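Local coordinates for protein digeranylgeranylglycerophospholipid reductase (Sulfolobus acidocaldarius, PDB 4OPC) that reduces the double bonds of the geranylgeranyl chains of archaeal membrane lipids, using one FAD per subunit, to give saturated archaeols, at residues M2-Y7 and E146-S151; K31-D36 and G114-D119; T122-I127 and V137-R142. One frame throughout, in Å; residues are numbered along the deposited sequence.

Contact 1: M2-Y7 and E146-S151; sequences MKELKY and ELTVYS
Strand 3-6 lies parallel to strand 146-150, with L5 level with V149 and E4 level with T148; this N-terminal strand is an outermost strand of a four-stranded mixed sheet. The backbone ladder alternates between the strands: T148 N donates to K3 O, L5 N to T148 O, Y150 N to L5 O at 2.8 Å and Y7 N to Y150 O. On the face that carries E4, T148 and Y150, E4 and T148 both touch the tyrosine ring. The E4 carboxylate meets it at the edge, its plane turned 89° from the ring. Its OE2 takes a weak hydrogen bond of 3.2 Å from Y150 OH. T148 CG2 sits 3.5 Å above one face of the same ring, toward the rim. Strands 121-129, 132-140 and 145-150 follow one another as an antiparallel meander, as in other Rossmann-type FAD-binding domains, and strand 3-6 adds a parallel partner at the side of 145-150. On the other face L5 and L147 touch W118 of the neighbouring sheet, and V149 touches L33. Y7 CD1 is 3.7 Å from V149 CG1. At the exposed start, M2 bends at chi3 (-54°), which places CE beside the E146 carboxylate. M2 SD lies 3.2 Å from T148 OG1. A water accepts from K3 N and donates to E146 O.

Contact 2: K31-D36 and G114-D119; sequences KILLVD and GVEIWD. With FDA (dihydroflavine-adenine dinucleotide), chain B.
L33 points its two methyls at the indole of W118, the side chains meeting at about a right angle where strand 116-118 forms the margin of the mainly parallel Rossmann-type sheet beside strand 32-35. CD1 of L33 stands over the five-membered ring, 3.5 Å from its centroid and only 4° off the normal, a CH-pi contact. CD2 takes the six-membered ring, 3.8 Å from W118 CZ3. In L33, CG is anti to the backbone N (chi1 176°), and a chi2 of 61° then places CD1. The indole is held from its edge as well: in the conformer of E116 given, W118 NE1 donates to E116 OE2 at 2.8 Å, the oxygen lying near the ring plane while the N-H comes from above the carboxylate plane. OE1 of E116 is hydrogen-bonded to Y7 OH, so this carboxylate links the indole to the tyrosine. L138 of strand 132-140 also packs on W118, L33 and V35.

The opposite face of the sheet is aliphatic. L34 CD2 meets I117 CG2 at 4.2 Å, and L107 of helix 99-112 packs on both residues; I32 CG2 crosses V115 CG1 obliquely. Between these faces the backbones alternate: E116 N to I32 O, L34 N to E116 O, W118 N to L34 O, and a longer D36 N to W118 O.

At the C-terminal side of strand 32-35, D36 is the acidic residue that grips the ribose in the adenosine half of FDA, as in other Rossmann-type FAD sites. Its OD1 accepts from FDA O2B at 2.7 Å. Its OD2 accepts from FDA O3B at 2.6 Å.

Contact 3: T122-I127 and V137-R142; sequences TAMKPI and VLFNRR. With FDA (dihydroflavine-adenine dinucleotide), chain B.
M124 lies alongside F139 of strand 137-140, its end reaching R141, and its side chain can be followed atom by atom. CB sits 3.7 Å from V137 O, the carbonyl that its own backbone N binds. CG, anti to the carbonyl carbon (chi1 -73°), runs alongside F139 and lies 4.1 Å from F139 CB. The chain then bends at chi2 (-61°), which directs SD. CE ends at the edge of the F139 ring, near its plane, and in the conformer of R141 given it is 3.7 Å from R141 NH1. The guanidinium of that conformer lies with F139 CD2 over its centre, 3.5 Å above the plane. At its edge a water accepts from NH1 and also bonds T122 OG1, which is hydrogen-bonded to S37 OG as well.

These strands form the beta hairpin 121-129/132-140. A123 and L138 make a non-hydrogen-bonded pair, with L138 CD2 against A123 CB, and T122 and F139 a hydrogen-bonded one. Between A123 and K125 the register slips by one: M124 and K125 both face V137, a classic beta bulge, with M124 N donating to V137 O at 2.8 Å and K125 N giving the same oxygen a weak bond. V137 N returns a bond to K125 O, and the K125 side chain lies alongside V137, CE near CG2.

Ahead of the bulge, the A123 backbone makes two hydrogen bonds to the adenine of the bound FDA. A123 N donates to FDA N1A at 3.0 Å, while FDA N6A donates to A123 O at the same distance.

In the fold
Starting at the N terminus, strand 3-6 waits some 140 residues for its partner 146-151, so contact 1 closes the widest loop, and contacts 2 and 3 both fall within it. Contact 2 opens at 31-36 and closes at 114-119 after helix 99-112; contact 3 follows in series, closing a short hairpin just before strand 145-150. Contacts 1 and 3 share the four-stranded mixed sheet, where L147 O lies 2.7 Å from L138 N, a probable hydrogen bond. Contact 2 belongs to the Rossmann-type sheet. W118 packs between the two sheets, and R142 is salt-bridged to D119. Contacts 2 and 3 both reach the adenosine half of FDA.

Contact 1: M2-Y7 and E146-S151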
loop_
_atom_site.group_PDB
_atom_site.type_symbol
_atom_site.label_atom_id
_atom_site.label_comp_id
_atom_site.label_asym_id
_atom_site.label_seq_id
_atom_site.Cartn_x
_atom_site.Cartn_y
_atom_site.Cartn_z
ATOM N N MET A 2 -18.697 -32.130 7.600
ATOM C CA MET A 2 -17.453 -31.382 7.746
ATOM C C MET A 2 -17.331 -30.791 9.148
ATOM O O MET A 2 -18.313 -30.314 9.710
ATOM C CB MET A 2 -17.377 -30.259 6.704
ATOM C CG MET A 2 -16.023 -29.559 6.639
ATOM S SD MET A 2 -16.002 -28.020 5.695
ATOM C CE MET A 2 -16.693 -28.535 4.130
ATOM N N LYS A 3 -16.121 -30.827 9.699
ATOM C CA LYS A 3 -15.827 -30.250 11.013
ATOM C C LYS A 3 -16.133 -28.755 11.070
ATOM O O LYS A 3 -15.759 -28.003 10.168
ATOM C CB LYS A 3 -14.356 -30.486 11.362
ATOM C CG LYS A 3 -14.004 -30.289 12.828
ATOM C CD LYS A 3 -12.523 -30.562 13.064
ATOM C CE LYS A 3 -12.171 -30.531 14.544
ATOM N NZ LYS A 3 -10.704 -30.682 14.765
ATOM N N GLU A 4 -16.799 -28.332 12.141
ATOM C CA GLU A 4 -17.150 -26.928 12.347
ATOM C C GLU A 4 -16.568 -26.411 13.657
ATOM O O GLU A 4 -16.700 -27.061 14.702
ATOM C CB GLU A 4 -18.667 -26.746 12.377
ATOM C CG GLU A 4 -19.399 -27.223 11.133
ATOM C CD GLU A 4 -20.902 -27.032 11.238
ATOM O OE1 GLU A 4 -21.397 -26.802 12.362
ATOM O OE2 GLU A 4 -21.588 -27.112 10.198
ATOM N N LEU A 5 -15.948 -25.235 13.592
ATOM C CA LEU A 5 -15.307 -24.607 14.747
ATOM C C LEU A 5 -15.804 -23.178 14.935
ATOM O O LEU A 5 -16.103 -22.501 13.960
ATOM C CB LEU A 5 -13.794 -24.617 14.560
ATOM C CG LEU A 5 -13.219 -26.011 14.299
ATOM C CD1 LEU A 5 -11.761 -25.919 13.889
ATOM C CD2 LEU A 5 -13.377 -26.895 15.527
ATOM N N LYS A 6 -15.877 -22.718 16.183
ATOM C CA LYS A 6 -16.397 -21.384 16.501
ATOM C C LYS A 6 -15.311 -20.447 17.014
ATOM O O LYS A 6 -14.732 -20.685 18.075
ATOM C CB LYS A 6 -17.507 -21.486 17.550
ATOM C CG LYS A 6 -18.690 -22.329 17.122
ATOM C CD LYS A 6 -19.709 -21.515 16.350
ATOM C CE LYS A 6 -20.946 -22.349 16.048
ATOM N NZ LYS A 6 -21.493 -22.992 17.277
ATOM N N TYR A 7 -15.059 -19.373 16.270
ATOM C CA TYR A 7 -14.065 -18.374 16.632
ATOM C C TYR A 7 -14.718 -17.003 16.744
ATOM O O TYR A 7 -15.812 -16.778 16.233
ATOM C CB TYR A 7 -12.928 -18.329 15.594
ATOM C CG TYR A 7 -11.962 -19.482 15.746
ATOM C CD1 TYR A 7 -12.281 -20.742 15.276
ATOM C CD2 TYR A 7 -10.736 -19.307 16.373
ATOM C CE1 TYR A 7 -11.412 -21.811 15.435
ATOM C CE2 TYR A 7 -9.860 -20.373 16.540
ATOM C CZ TYR A 7 -10.195 -21.614 16.056
ATOM O OH TYR A 7 -9.343 -22.691 16.215
ATOM N N GLU A 146 -10.522 -30.262 5.282
ATOM C CA GLU A 146 -11.404 -29.146 4.990
ATOM C C GLU A 146 -12.199 -28.870 6.257
ATOM O O GLU A 146 -12.763 -29.796 6.861
ATOM C CB GLU A 146 -12.323 -29.513 3.826
ATOM C CG GLU A 146 -13.162 -28.393 3.248
ATOM C CD GLU A 146 -13.865 -28.830 1.972
ATOM O OE1 GLU A 146 -13.718 -30.013 1.596
ATOM O OE2 GLU A 146 -14.558 -28.000 1.344
ATOM N N LEU A 147 -12.216 -27.608 6.671
ATOM C CA LEU A 147 -12.835 -27.203 7.928
ATOM C C LEU A 147 -13.739 -26.003 7.705
ATOM O O LEU A 147 -13.423 -25.126 6.912
ATOM C CB LEU A 147 -11.749 -26.795 8.929
ATOM C CG LEU A 147 -10.675 -27.840 9.236
ATOM C CD1 LEU A 147 -9.292 -27.228 9.115
ATOM C CD2 LEU A 147 -10.887 -28.422 10.618
ATOM N N THR A 148 -14.847 -25.953 8.430
ATOM C CA THR A 148 -15.683 -24.770 8.451
ATOM C C THR A 148 -15.433 -24.005 9.741
ATOM O O THR A 148 -15.588 -24.549 10.843
ATOM C CB THR A 148 -17.157 -25.160 8.354
ATOM O OG1 THR A 148 -17.455 -25.529 7.002
ATOM C CG2 THR A 148 -18.044 -24.008 8.764
ATOM N N VAL A 149 -15.029 -22.750 9.604
ATOM C CA VAL A 149 -14.789 -21.899 10.755
ATOM C C VAL A 149 -15.806 -20.770 10.768
ATOM O O VAL A 149 -15.902 -19.996 9.814
ATOM C CB VAL A 149 -13.353 -21.339 10.747
ATOM C CG1 VAL A 149 -13.214 -20.193 11.742
ATOM C CG2 VAL A 149 -12.356 -22.458 11.034
ATOM N N TYR A 150 -16.570 -20.683 11.844
ATOM C CA TYR A 150 -17.513 -19.591 12.027
ATOM C C TYR A 150 -16.841 -18.484 12.810
ATOM O O TYR A 150 -16.040 -18.741 13.710
ATOM C CB TYR A 150 -18.764 -20.075 12.758
ATOM C CG TYR A 150 -19.538 -21.106 11.975
ATOM C CD1 TYR A 150 -20.263 -20.746 10.848
ATOM C CD2 TYR A 150 -19.527 -22.440 12.348
ATOM C CE1 TYR A 150 -20.974 -21.687 10.128
ATOM C CE2 TYR A 150 -20.237 -23.386 11.632
ATOM C CZ TYR A 150 -20.953 -22.999 10.518
ATOM O OH TYR A 150 -21.663 -23.928 9.793
ATOM N N SER A 151 -17.146 -17.246 12.448
ATOM C CA SER A 151 -16.587 -16.087 13.121
ATOM C C SER A 151 -17.606 -14.966 13.155
ATOM O O SER A 151 -18.493 -14.903 12.299
ATOM C CB SER A 151 -15.313 -15.616 12.396
ATOM O OG SER A 151 -15.550 -15.345 11.014
HETATM O O HOH W 1 -13.578 -31.737 8.502
#

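Contact 2: K31-D36 and G114-D119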
loop_
_atom_site.group_PDB
_atom_site.type_symbol
_atom_site.label_atom_id
_atom_site.label_comp_id
_atom_site.label_asym_id
_atom_site.label_seq_id
_atom_site.Cartn_x
_atom_site.Cartn_y
_atom_site.Cartn_z
ATOM N N LYS A 31 -10.984 -15.276 20.939
ATOM C CA LYS A 31 -10.537 -16.493 20.266
ATOM C C LYS A 31 -10.347 -16.153 18.793
ATOM O O LYS A 31 -11.316 -15.925 18.066
ATOM C CB LYS A 31 -11.556 -17.625 20.431
ATOM C CG LYS A 31 -11.044 -18.975 19.955
ATOM C CD LYS A 31 -12.074 -20.074 20.147
ATOM C CE LYS A 31 -11.560 -21.392 19.593
ATOM N NZ LYS A 31 -10.280 -21.804 20.243
ATOM N N ILE A 32 -9.090 -16.085 18.368
ATOM C CA ILE A 32 -8.728 -15.582 17.050
ATOM C C ILE A 32 -7.951 -16.634 16.292
ATOM O O ILE A 32 -7.050 -17.262 16.843
ATOM C CB ILE A 32 -7.849 -14.324 17.168
ATOM C CG1 ILE A 32 -8.552 -13.255 18.013
ATOM C CG2 ILE A 32 -7.484 -13.769 15.783
ATOM C CD1 ILE A 32 -7.628 -12.162 18.526
ATOM N N LEU A 33 -8.318 -16.827 15.029
ATOM C CA LEU A 33 -7.573 -17.692 14.128
ATOM C C LEU A 33 -7.066 -16.876 12.955
ATOM O O LEU A 33 -7.837 -16.148 12.324
ATOM C CB LEU A 33 -8.473 -18.808 13.592
ATOM C CG LEU A 33 -7.839 -19.742 12.554
ATOM C CD1 LEU A 33 -6.638 -20.487 13.132
ATOM C CD2 LEU A 33 -8.867 -20.722 12.009
ATOM N N LEU A 34 -5.778 -17.001 12.659
ATOM C CA LEU A 34 -5.248 -16.450 11.413
ATOM C C LEU A 34 -4.778 -17.596 10.538
ATOM O O LEU A 34 -4.144 -18.537 11.017
ATOM C CB LEU A 34 -4.101 -15.470 11.688
ATOM C CG LEU A 34 -3.428 -14.768 10.505
ATOM C CD1 LEU A 34 -2.915 -13.405 10.948
ATOM C CD2 LEU A 34 -2.276 -15.582 9.929
ATOM N N VAL A 35 -5.087 -17.510 9.249
ATOM C CA VAL A 35 -4.631 -18.506 8.290
ATOM C C VAL A 35 -3.825 -17.839 7.181
ATOM O O VAL A 35 -4.054 -16.669 6.842
ATOM C CB VAL A 35 -5.808 -19.293 7.661
ATOM C CG1 VAL A 35 -6.602 -20.031 8.753
ATOM C CG2 VAL A 35 -6.723 -18.385 6.840
ATOM N N ASP A 36 -2.876 -18.568 6.622
ATOM C CA ASP A 36 -2.185 -18.115 5.429
ATOM C C ASP A 36 -1.878 -19.317 4.552
ATOM O O ASP A 36 -1.479 -20.376 5.052
ATOM C CB ASP A 36 -0.896 -17.366 5.782
ATOM C CG ASP A 36 -0.389 -16.524 4.629
ATOM O OD1 ASP A 36 0.110 -17.102 3.644
ATOM O OD2 ASP A 36 -0.506 -15.278 4.707
ATOM N N GLY A 114 -1.774 -15.483 22.261
ATOM C CA GLY A 114 -3.083 -16.107 22.228
ATOM C C GLY A 114 -3.718 -16.348 20.870
ATOM O O GLY A 114 -4.742 -17.031 20.801
ATOM N N VAL A 115 -3.146 -15.811 19.795
ATOM C CA VAL A 115 -3.727 -15.991 18.462
ATOM C C VAL A 115 -3.337 -17.358 17.903
ATOM O O VAL A 115 -2.174 -17.753 17.982
ATOM C CB VAL A 115 -3.282 -14.870 17.497
ATOM C CG1 VAL A 115 -3.817 -15.113 16.087
ATOM C CG2 VAL A 115 -3.736 -13.516 18.031
ATOM N N GLU A 116 -4.314 -18.098 17.392
ATOM C CA GLU A 116 -4.028 -19.364 16.734
ATOM C C GLU A 116 -3.669 -19.109 15.275
ATOM O O GLU A 116 -4.294 -18.273 14.623
ATOM C CB GLU A 116 -5.230 -20.306 16.836
ATOM C CG GLU A 116 -4.937 -21.706 16.340
ATOM C CD GLU A 116 -6.022 -22.708 16.689
ATOM O OE1 GLU A 116 -7.091 -22.296 17.187
ATOM O OE2 GLU A 116 -5.788 -23.914 16.466
ATOM N N ILE A 117 -2.655 -19.810 14.769
ATOM C CA ILE A 117 -2.198 -19.633 13.391
ATOM C C ILE A 117 -2.090 -20.970 12.668
ATOM O O ILE A 117 -1.418 -21.883 13.150
ATOM C CB ILE A 117 -0.830 -18.952 13.345
ATOM C CG1 ILE A 117 -0.897 -17.598 14.058
ATOM C CG2 ILE A 117 -0.344 -18.803 11.890
ATOM C CD1 ILE A 117 0.388 -16.804 14.017
ATOM N N TRP A 118 -2.756 -21.077 11.521
ATOM C CA TRP A 118 -2.604 -22.244 10.659
ATOM C C TRP A 118 -1.963 -21.824 9.343
ATOM O O TRP A 118 -2.561 -21.075 8.567
ATOM C CB TRP A 118 -3.954 -22.904 10.366
ATOM C CG TRP A 118 -4.752 -23.368 11.570
ATOM C CD1 TRP A 118 -4.332 -23.455 12.870
ATOM C CD2 TRP A 118 -6.117 -23.788 11.558
ATOM N NE1 TRP A 118 -5.364 -23.895 13.665
ATOM C CE2 TRP A 118 -6.470 -24.105 12.883
ATOM C CE3 TRP A 118 -7.079 -23.913 10.552
ATOM C CZ2 TRP A 118 -7.745 -24.553 13.229
ATOM C CZ3 TRP A 118 -8.349 -24.353 10.898
ATOM C CH2 TRP A 118 -8.666 -24.670 12.224
ATOM N N ASP A 119 -0.745 -22.287 9.107
ATOM C CA ASP A 119 -0.079 -22.058 7.831
ATOM C C ASP A 119 -0.498 -23.121 6.819
ATOM O O ASP A 119 -1.189 -24.103 7.159
ATOM C CB ASP A 119 1.455 -21.993 7.992
ATOM C CG ASP A 119 2.094 -23.358 8.254
ATOM O OD1 ASP A 119 1.426 -24.255 8.816
ATOM O OD2 ASP A 119 3.282 -23.537 7.928
HETATM P PA FDA B . 0.489 -9.443 1.270
HETATM O O1A FDA B . 0.314 -9.754 -0.165
HETATM O O2A FDA B . 1.901 -9.147 1.760
HETATM O O5B FDA B . -0.070 -10.647 2.132
HETATM C C5B FDA B . -1.286 -11.322 1.748
HETATM C C4B FDA B . -1.240 -12.702 2.348
HETATM O O4B FDA B . -2.516 -13.348 2.158
HETATM C C3B FDA B . -0.183 -13.636 1.750
HETATM O O3B FDA B . 0.731 -14.083 2.749
HETATM C C2B FDA B . -1.010 -14.755 1.089
HETATM O O2B FDA B . -0.374 -16.022 1.163
HETATM C C1B FDA B . -2.290 -14.721 1.911
HETATM N N9A FDA B . -3.502 -15.219 1.272
HETATM C C8A FDA B . -4.087 -14.752 0.121
HETATM N N7A FDA B . -5.225 -15.337 -0.176
HETATM C C5A FDA B . -5.405 -16.244 0.859
HETATM C C6A FDA B . -6.450 -17.139 1.161
HETATM N N6A FDA B . -7.574 -17.236 0.449
HETATM N N1A FDA B . -6.344 -17.859 2.295
HETATM C C2A FDA B . -5.239 -17.736 3.037
HETATM N N3A FDA B . -4.210 -16.901 2.875
HETATM C C4A FDA B . -4.371 -16.157 1.774
HETATM N N1 FDA B . 5.591 -1.080 0.360
HETATM C C2 FDA B . 6.392 -0.440 1.271
HETATM O O2 FDA B . 5.939 -0.005 2.326
HETATM N N3 FDA B . 7.724 -0.337 0.969
HETATM C C4 FDA B . 8.344 -0.706 -0.207
HETATM O O4 FDA B . 9.570 -0.678 -0.285
HETATM C C4X FDA B . 7.464 -1.301 -1.137
HETATM N N5 FDA B . 7.964 -1.743 -2.327
HETATM C C5X FDA B . 7.232 -2.613 -3.107
HETATM C C6 FDA B . 7.828 -3.283 -4.167
HETATM C C7 FDA B . 7.139 -4.229 -4.909
HETATM C C7M FDA B . 7.873 -5.019 -5.962
HETATM C C8 FDA B . 5.791 -4.487 -4.617
HETATM C C8M FDA B . 5.035 -5.563 -5.361
HETATM C C9 FDA B . 5.180 -3.802 -3.564
HETATM C C9A FDA B . 5.888 -2.886 -2.795
HETATM N N10 FDA B . 5.314 -2.206 -1.697
HETATM C C10 FDA B . 6.130 -1.524 -0.820
HETATM C "C1'" FDA B . 3.916 -2.465 -1.272
HETATM C "C2'" FDA B . 3.878 -3.479 -0.114
HETATM O "O2'" FDA B . 4.742 -4.586 -0.384
HETATM C "C3'" FDA B . 2.456 -4.010 0.084
HETATM O "O3'" FDA B . 1.566 -2.902 0.100
HETATM C "C4'" FDA B . 2.219 -4.780 1.391
HETATM O "O4'" FDA B . 3.228 -5.765 1.612
HETATM C "C5'" FDA B . 0.852 -5.424 1.408
HETATM O "O5'" FDA B . 0.700 -6.224 2.598
HETATM P P FDA B . -0.587 -7.143 2.770
HETATM O O1P FDA B . -0.454 -7.807 4.078
HETATM O O2P FDA B . -1.867 -6.370 2.487
HETATM O O3P FDA B . -0.496 -8.204 1.576
HETATM O O HOH W 2 -7.332 -18.022 19.912
HETATM O O HOH W 3 -6.818 -15.418 20.307
#

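Contact 3: T122-I127 and V137-R142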
loop_
_atom_site.group_PDB
_atom_site.type_symbol
_atom_site.label_atom_id
_atom_site.label_comp_id
_atom_site.label_asym_id
_atom_site.label_seq_id
_atom_site.Cartn_x
_atom_site.Cartn_y
_atom_site.Cartn_z
ATOM N N THR A 122 -5.711 -22.352 3.225
ATOM C CA THR A 122 -6.354 -21.385 2.343
ATOM C C THR A 122 -7.838 -21.267 2.663
ATOM O O THR A 122 -8.544 -22.273 2.806
ATOM C CB THR A 122 -6.186 -21.813 0.877
ATOM O OG1 THR A 122 -4.791 -21.936 0.566
ATOM C CG2 THR A 122 -6.818 -20.794 -0.061
ATOM N N ALA A 123 -8.307 -20.033 2.805
ATOM C CA ALA A 123 -9.741 -19.792 2.882
ATOM C C ALA A 123 -10.293 -19.907 1.466
ATOM O O ALA A 123 -9.988 -19.086 0.596
ATOM C CB ALA A 123 -10.039 -18.435 3.500
ATOM N N MET A 124 -11.080 -20.950 1.234
ATOM C CA MET A 124 -11.542 -21.304 -0.093
ATOM C C MET A 124 -12.824 -20.607 -0.476
ATOM O O MET A 124 -13.011 -20.246 -1.631
ATOM C CB MET A 124 -11.745 -22.812 -0.193
ATOM C CG MET A 124 -10.437 -23.581 -0.248
ATOM S SD MET A 124 -9.426 -23.118 -1.692
ATOM C CE MET A 124 -8.068 -24.290 -1.590
ATOM N N LYS A 125 -13.730 -20.439 0.475
ATOM C CA LYS A 125 -14.954 -19.717 0.159
ATOM C C LYS A 125 -15.595 -19.140 1.406
ATOM O O LYS A 125 -15.432 -19.671 2.505
ATOM C CB LYS A 125 -15.943 -20.590 -0.608
ATOM C CG LYS A 125 -16.577 -21.667 0.206
ATOM C CD LYS A 125 -17.586 -22.449 -0.631
ATOM C CE LYS A 125 -18.030 -23.712 0.084
ATOM N NZ LYS A 125 -19.079 -24.458 -0.677
ATOM N N PRO A 126 -16.314 -18.027 1.243
ATOM C CA PRO A 126 -17.031 -17.435 2.374
ATOM C C PRO A 126 -18.215 -18.274 2.816
ATOM O O PRO A 126 -18.840 -18.980 2.018
ATOM C CB PRO A 126 -17.560 -16.110 1.808
ATOM C CG PRO A 126 -16.689 -15.829 0.628
ATOM C CD PRO A 126 -16.360 -17.165 0.048
ATOM N N ILE A 127 -18.505 -18.208 4.108
ATOM C CA ILE A 127 -19.822 -18.584 4.591
ATOM C C ILE A 127 -20.603 -17.281 4.589
ATOM O O ILE A 127 -20.212 -16.320 5.252
ATOM C CB ILE A 127 -19.784 -19.162 6.016
ATOM C CG1 ILE A 127 -18.861 -20.382 6.069
ATOM C CG2 ILE A 127 -21.200 -19.527 6.485
ATOM C CD1 ILE A 127 -18.572 -20.837 7.468
ATOM N N VAL A 137 -14.961 -21.516 4.685
ATOM C CA VAL A 137 -14.518 -22.894 4.537
ATOM C C VAL A 137 -13.034 -22.857 4.222
ATOM O O VAL A 137 -12.605 -22.129 3.316
ATOM C CB VAL A 137 -15.279 -23.619 3.432
ATOM C CG1 VAL A 137 -14.799 -25.051 3.324
ATOM C CG2 VAL A 137 -16.775 -23.598 3.727
ATOM N N LEU A 138 -12.258 -23.598 5.011
ATOM C CA LEU A 138 -10.806 -23.597 4.922
ATOM C C LEU A 138 -10.306 -24.943 4.460
ATOM O O LEU A 138 -10.856 -25.975 4.829
ATOM C CB LEU A 138 -10.195 -23.340 6.297
ATOM C CG LEU A 138 -10.682 -22.124 7.087
ATOM C CD1 LEU A 138 -9.961 -22.116 8.420
ATOM C CD2 LEU A 138 -10.413 -20.835 6.324
ATOM N N PHE A 139 -9.234 -24.930 3.682
ATOM C CA PHE A 139 -8.522 -26.159 3.383
ATOM C C PHE A 139 -7.118 -26.077 3.967
ATOM O O PHE A 139 -6.289 -25.275 3.519
ATOM C CB PHE A 139 -8.472 -26.438 1.881
ATOM C CG PHE A 139 -7.882 -27.770 1.551
ATOM C CD1 PHE A 139 -8.161 -28.868 2.341
ATOM C CD2 PHE A 139 -7.033 -27.920 0.477
ATOM C CE1 PHE A 139 -7.611 -30.100 2.052
ATOM C CE2 PHE A 139 -6.481 -29.145 0.189
ATOM C CZ PHE A 139 -6.770 -30.231 0.978
ATOM N N ASN A 140 -6.883 -26.886 4.995
ATOM C CA ASN A 140 -5.606 -26.947 5.684
ATOM C C ASN A 140 -4.770 -28.036 5.031
ATOM O O ASN A 140 -5.066 -29.215 5.174
ATOM C CB ASN A 140 -5.859 -27.260 7.163
ATOM C CG ASN A 140 -4.594 -27.271 8.005
ATOM O OD1 ASN A 140 -3.504 -27.578 7.530
ATOM N ND2 ASN A 140 -4.745 -26.938 9.281
ATOM N N ARG A 141 -3.719 -27.634 4.320
ATOM C CA ARG A 141 -2.870 -28.579 3.599
ATOM C C ARG A 141 -1.761 -29.206 4.445
ATOM O O ARG A 141 -1.029 -30.070 3.973
ATOM C CB ARG A 141 -2.281 -27.932 2.340
ATOM C CG ARG A 141 -3.258 -27.863 1.187
ATOM C CD ARG A 141 -2.598 -27.321 -0.063
ATOM N NE ARG A 141 -3.462 -27.472 -1.230
ATOM C CZ ARG A 141 -4.439 -26.630 -1.550
ATOM N NH1 ARG A 141 -4.689 -25.571 -0.787
ATOM N NH2 ARG A 141 -5.171 -26.848 -2.636
ATOM N N ARG A 142 -1.634 -28.752 5.686
ATOM C CA ARG A 142 -0.772 -29.439 6.662
ATOM C C ARG A 142 -1.448 -30.706 7.160
ATOM O O ARG A 142 -0.845 -31.764 7.171
ATOM C CB ARG A 142 -0.456 -28.561 7.873
ATOM C CG ARG A 142 0.451 -27.372 7.614
ATOM C CD ARG A 142 1.739 -27.771 6.922
ATOM N NE ARG A 142 2.734 -26.704 7.026
ATOM C CZ ARG A 142 3.966 -26.785 6.536
ATOM N NH1 ARG A 142 4.351 -27.862 5.872
ATOM N NH2 ARG A 142 4.815 -25.785 6.704
HETATM P PA FDA B . 0.489 -9.443 1.270
HETATM O O1A FDA B . 0.314 -9.754 -0.165
HETATM O O2A FDA B . 1.901 -9.147 1.760
HETATM O O5B FDA B . -0.070 -10.647 2.132
HETATM C C5B FDA B . -1.286 -11.322 1.748
HETATM C C4B FDA B . -1.240 -12.702 2.348
HETATM O O4B FDA B . -2.516 -13.348 2.158
HETATM C C3B FDA B . -0.183 -13.636 1.750
HETATM O O3B FDA B . 0.731 -14.083 2.749
HETATM C C2B FDA B . -1.010 -14.755 1.089
HETATM O O2B FDA B . -0.374 -16.022 1.163
HETATM C C1B FDA B . -2.290 -14.721 1.911
HETATM N N9A FDA B . -3.502 -15.219 1.272
HETATM C C8A FDA B . -4.087 -14.752 0.121
HETATM N N7A FDA B . -5.225 -15.337 -0.176
HETATM C C5A FDA B . -5.405 -16.244 0.859
HETATM C C6A FDA B . -6.450 -17.139 1.161
HETATM N N6A FDA B . -7.574 -17.236 0.449
HETATM N N1A FDA B . -6.344 -17.859 2.295
HETATM C C2A FDA B . -5.239 -17.736 3.037
HETATM N N3A FDA B . -4.210 -16.901 2.875
HETATM C C4A FDA B . -4.371 -16.157 1.774
HETATM N N1 FDA B . 5.591 -1.080 0.360
HETATM C C2 FDA B . 6.392 -0.440 1.271
HETATM O O2 FDA B . 5.939 -0.005 2.326
HETATM N N3 FDA B . 7.724 -0.337 0.969
HETATM C C4 FDA B . 8.344 -0.706 -0.207
HETATM O O4 FDA B . 9.570 -0.678 -0.285
HETATM C C4X FDA B . 7.464 -1.301 -1.137
HETATM N N5 FDA B . 7.964 -1.743 -2.327
HETATM C C5X FDA B . 7.232 -2.613 -3.107
HETATM C C6 FDA B . 7.828 -3.283 -4.167
HETATM C C7 FDA B . 7.139 -4.229 -4.909
HETATM C C7M FDA B . 7.873 -5.019 -5.962
HETATM C C8 FDA B . 5.791 -4.487 -4.617
HETATM C C8M FDA B . 5.035 -5.563 -5.361
HETATM C C9 FDA B . 5.180 -3.802 -3.564
HETATM C C9A FDA B . 5.888 -2.886 -2.795
HETATM N N10 FDA B . 5.314 -2.206 -1.697
HETATM C C10 FDA B . 6.130 -1.524 -0.820
HETATM C "C1'" FDA B . 3.916 -2.465 -1.272
HETATM C "C2'" FDA B . 3.878 -3.479 -0.114
HETATM O "O2'" FDA B . 4.742 -4.586 -0.384
HETATM C "C3'" FDA B . 2.456 -4.010 0.084
HETATM O "O3'" FDA B . 1.566 -2.902 0.100
HETATM C "C4'" FDA B . 2.219 -4.780 1.391
HETATM O "O4'" FDA B . 3.228 -5.765 1.612
HETATM C "C5'" FDA B . 0.852 -5.424 1.408
HETATM O "O5'" FDA B . 0.700 -6.224 2.598
HETATM P P FDA B . -0.587 -7.143 2.770
HETATM O O1P FDA B . -0.454 -7.807 4.078
HETATM O O2P FDA B . -1.867 -6.370 2.487
HETATM O O3P FDA B . -0.496 -8.204 1.576
HETATM O O HOH W 4 -3.587 -24.259 1.524
#